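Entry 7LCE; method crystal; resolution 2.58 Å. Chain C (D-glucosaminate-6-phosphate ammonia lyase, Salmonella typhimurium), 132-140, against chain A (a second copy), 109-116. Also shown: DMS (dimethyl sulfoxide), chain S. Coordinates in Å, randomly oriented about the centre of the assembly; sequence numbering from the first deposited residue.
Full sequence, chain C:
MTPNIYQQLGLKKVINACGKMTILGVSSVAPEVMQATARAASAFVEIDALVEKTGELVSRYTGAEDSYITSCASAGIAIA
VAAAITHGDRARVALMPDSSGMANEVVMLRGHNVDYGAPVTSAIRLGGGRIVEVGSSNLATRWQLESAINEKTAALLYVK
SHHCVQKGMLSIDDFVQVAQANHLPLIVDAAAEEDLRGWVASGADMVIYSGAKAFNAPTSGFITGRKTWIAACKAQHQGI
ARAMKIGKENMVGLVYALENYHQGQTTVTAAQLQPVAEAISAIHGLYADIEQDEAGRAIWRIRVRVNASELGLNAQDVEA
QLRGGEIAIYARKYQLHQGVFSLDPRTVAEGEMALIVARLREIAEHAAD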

# COMPACT_ATOMS: atom_id res chain seq x y z
N VAL C 132 21.30 7.20 10.18
CA VAL C 132 20.56 7.06 11.43
C VAL C 132 21.32 7.86 12.48
O VAL C 132 22.47 7.52 12.81
CB VAL C 132 20.41 5.59 11.86
CG1 VAL C 132 19.87 5.52 13.27
CG2 VAL C 132 19.50 4.85 10.90
N GLU C 133 20.70 8.92 12.99
CA GLU C 133 21.34 9.80 13.95
C GLU C 133 21.07 9.34 15.37
O GLU C 133 19.94 8.96 15.70
CB GLU C 133 20.87 11.24 13.75
CG GLU C 133 21.46 11.92 12.53
CD GLU C 133 20.82 13.26 12.23
OE1 GLU C 133 19.57 13.31 12.09
OE2 GLU C 133 21.55 14.27 12.13
N VAL C 134 22.10 9.38 16.21
CA VAL C 134 22.04 8.88 17.58
C VAL C 134 22.21 10.05 18.53
O VAL C 134 23.09 10.90 18.34
CB VAL C 134 23.10 7.80 17.83
CG1 VAL C 134 23.20 7.48 19.31
CG2 VAL C 134 22.73 6.55 17.06
N GLY C 135 21.37 10.10 19.56
CA GLY C 135 21.50 11.10 20.60
C GLY C 135 21.07 12.47 20.12
O GLY C 135 20.52 12.66 19.04
N SER C 136 21.33 13.45 20.98
CA SER C 136 21.04 14.84 20.69
C SER C 136 22.32 15.56 20.27
O SER C 136 23.42 14.99 20.27
CB SER C 136 20.41 15.52 21.91
OG SER C 136 19.19 14.90 22.27
N SER C 137 22.18 16.83 19.89
CA SER C 137 23.33 17.60 19.46
C SER C 137 24.30 17.88 20.60
O SER C 137 25.47 18.17 20.35
CB SER C 137 22.88 18.92 18.83
OG SER C 137 22.10 19.67 19.75
N ASN C 138 23.83 17.80 21.85
CA ASN C 138 24.66 18.07 23.01
C ASN C 138 24.95 16.85 23.87
O ASN C 138 25.86 16.91 24.70
CB ASN C 138 24.01 19.15 23.89
CG ASN C 138 22.67 18.71 24.45
OD1 ASN C 138 21.85 18.13 23.73
ND2 ASN C 138 22.43 18.98 25.73
N LEU C 139 24.21 15.76 23.70
CA LEU C 139 24.36 14.61 24.58
C LEU C 139 24.07 13.34 23.80
O LEU C 139 23.15 13.31 22.97
CB LEU C 139 23.43 14.72 25.79
CG LEU C 139 23.59 13.66 26.88
CD1 LEU C 139 24.92 13.85 27.59
CD2 LEU C 139 22.44 13.74 27.87
N ALA C 140 24.85 12.30 24.06
CA ALA C 140 24.63 11.00 23.44
C ALA C 140 25.04 9.92 24.43
O ALA C 140 26.18 9.91 24.90
CB ALA C 140 25.42 10.86 22.14
S DMS S . 16.13 12.68 20.04
O DMS S . 16.58 13.95 20.70
C1 DMS S . 17.45 11.43 20.15
C2 DMS S . 16.05 12.92 18.25
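Chain A (109-116) LRGHNVDY

Residues 109-116 of chain A pack against the end of the strand 132-134 of chain C and the turn that follows it, and the two segments together bury 418 Å². After L109(A), chain A forms a short 3-10 segment, 110-112, marked by the bond from H112(A) N to L109(A) O at 2.9 Å. It then opens at N113(A) (phi/psi -74/91) into an extended run through V114(A) and D115(A). Chain C leaves its strand at G135(C), whose phi of 74° favours glycine; a CB there would also lie 2.7 Å from A140(C) CB. The turn beyond is held by S136(C) N bonding to L139(C) O at 2.7 Å. The closest approach of the backbones, measured between CA atoms, is S136(C) to V114(A), at 5.4 Å. With one segment a strand end and turn, the other partly 3-10, the arrangement is best followed contact by contact: R110(A) meets E133(C), N113(A) meets S137(C), and D115(A) meets N138(C). The numbering rises together along these pairs, so the two chains run in broadly the same sense.

D115(A) loses the most surface, 71 Å², and its hydrogen bonds to chain C are made through its backbone. Its N donates to N138(C) OD1 at 2.9 Å (157° at the hydrogen), while N138(C) ND2 donates to D115(A) O at 3.0 Å (168°). A single carboxamide thus satisfies both the NH and the carbonyl of one residue, fixing the extended chain as a neighbouring strand would. The aspartate CB-CG stem fills the space beside this pair: CB lies 3.6 Å from S136(C) OG, and CG lies 4.1 Å from L139(C) CD2.

S137(C), with 62 Å² covered, grips the carbonyl of N113(A), the residue just after the 3-10 segment. N113(A) O accepts from S137(C) N at 3.1 Å, nearly linear at 170°, and from S137(C) OG at 2.9 Å. The p rotamer (chi1 58°) brings the hydroxyl to the same acceptor as the amide, and also sets OG 3.7 Å from V114(A) CG1.

R110(A), with 51 Å² covered, supplies the charged contact. Its CA-to-CB bond points sideways, but the side chain, t at chi1 and chi2, carries the guanidinium to E133(C). NH2 bonds to E133(C) OE1 at 3.0 Å and 161°; NE lies 2.6 Å from OE2 of the same glutamate, a short salt-bridge contact whose hydrogen bond is weak because its angle is only 122°.

A dimethyl sulfoxide, probably from the crystallisation liquor, sits beside the junction; its O receives a weak hydrogen bond from S136(C) OG at 3.2 Å.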

# COMPACT_ATOMS: atom_id res chain seq x y z
N LEU A 109 16.34 24.05 13.99
CA LEU A 109 17.74 23.79 13.68
C LEU A 109 18.19 22.48 14.30
O LEU A 109 17.83 22.16 15.44
CB LEU A 109 18.61 24.93 14.20
CG LEU A 109 18.41 26.33 13.63
CD1 LEU A 109 19.38 27.30 14.28
CD2 LEU A 109 18.57 26.33 12.12
N ARG A 110 18.99 21.72 13.55
CA ARG A 110 19.59 20.51 14.12
C ARG A 110 20.47 20.84 15.31
O ARG A 110 20.51 20.10 16.30
CB ARG A 110 20.38 19.76 13.05
CG ARG A 110 21.22 18.61 13.60
CD ARG A 110 21.81 17.75 12.49
NE ARG A 110 20.85 16.76 12.01
CZ ARG A 110 20.15 16.88 10.89
NH1 ARG A 110 20.28 17.93 10.10
NH2 ARG A 110 19.29 15.92 10.56
N GLY A 111 21.16 21.98 15.26
CA GLY A 111 21.95 22.42 16.39
C GLY A 111 21.14 22.78 17.61
O GLY A 111 21.73 22.97 18.69
N HIS A 112 19.82 22.89 17.48
CA HIS A 112 18.95 23.19 18.61
C HIS A 112 18.24 21.97 19.17
O HIS A 112 17.55 22.10 20.19
CB HIS A 112 17.91 24.24 18.20
CG HIS A 112 18.48 25.62 18.04
ND1 HIS A 112 17.70 26.72 17.80
CD2 HIS A 112 19.76 26.06 18.09
CE1 HIS A 112 18.47 27.79 17.70
NE2 HIS A 112 19.73 27.42 17.87
N ASN A 113 18.38 20.81 18.55
CA ASN A 113 17.78 19.60 19.08
C ASN A 113 18.58 19.15 20.30
O ASN A 113 19.53 18.38 20.17
CB ASN A 113 17.73 18.50 18.02
CG ASN A 113 16.84 17.34 18.42
OD1 ASN A 113 16.64 17.07 19.60
ND2 ASN A 113 16.31 16.64 17.43
N VAL A 114 18.18 19.61 21.48
CA VAL A 114 18.99 19.47 22.68
C VAL A 114 18.28 18.60 23.70
O VAL A 114 17.05 18.43 23.68
CB VAL A 114 19.35 20.83 23.29
CG1 VAL A 114 20.25 21.61 22.33
CG2 VAL A 114 18.09 21.62 23.60
N ASP A 115 19.07 18.05 24.62
CA ASP A 115 18.60 17.24 25.73
C ASP A 115 18.83 18.02 27.02
O ASP A 115 19.98 18.31 27.37
CB ASP A 115 19.32 15.90 25.77
CG ASP A 115 18.66 14.88 26.70
OD1 ASP A 115 18.33 15.24 27.85
OD2 ASP A 115 18.48 13.72 26.28
N TYR A 116 17.75 18.37 27.71
CA TYR A 116 17.82 19.10 28.98
C TYR A 116 17.46 18.22 30.17
O TYR A 116 16.92 18.70 31.16
CB TYR A 116 16.91 20.33 28.93
CG TYR A 116 15.49 20.02 28.50
CD1 TYR A 116 14.56 19.53 29.41
CD2 TYR A 116 15.08 20.21 27.19
CE1 TYR A 116 13.27 19.25 29.03
CE2 TYR A 116 13.79 19.93 26.80
CZ TYR A 116 12.88 19.45 27.72
OH TYR A 116 11.59 19.16 27.35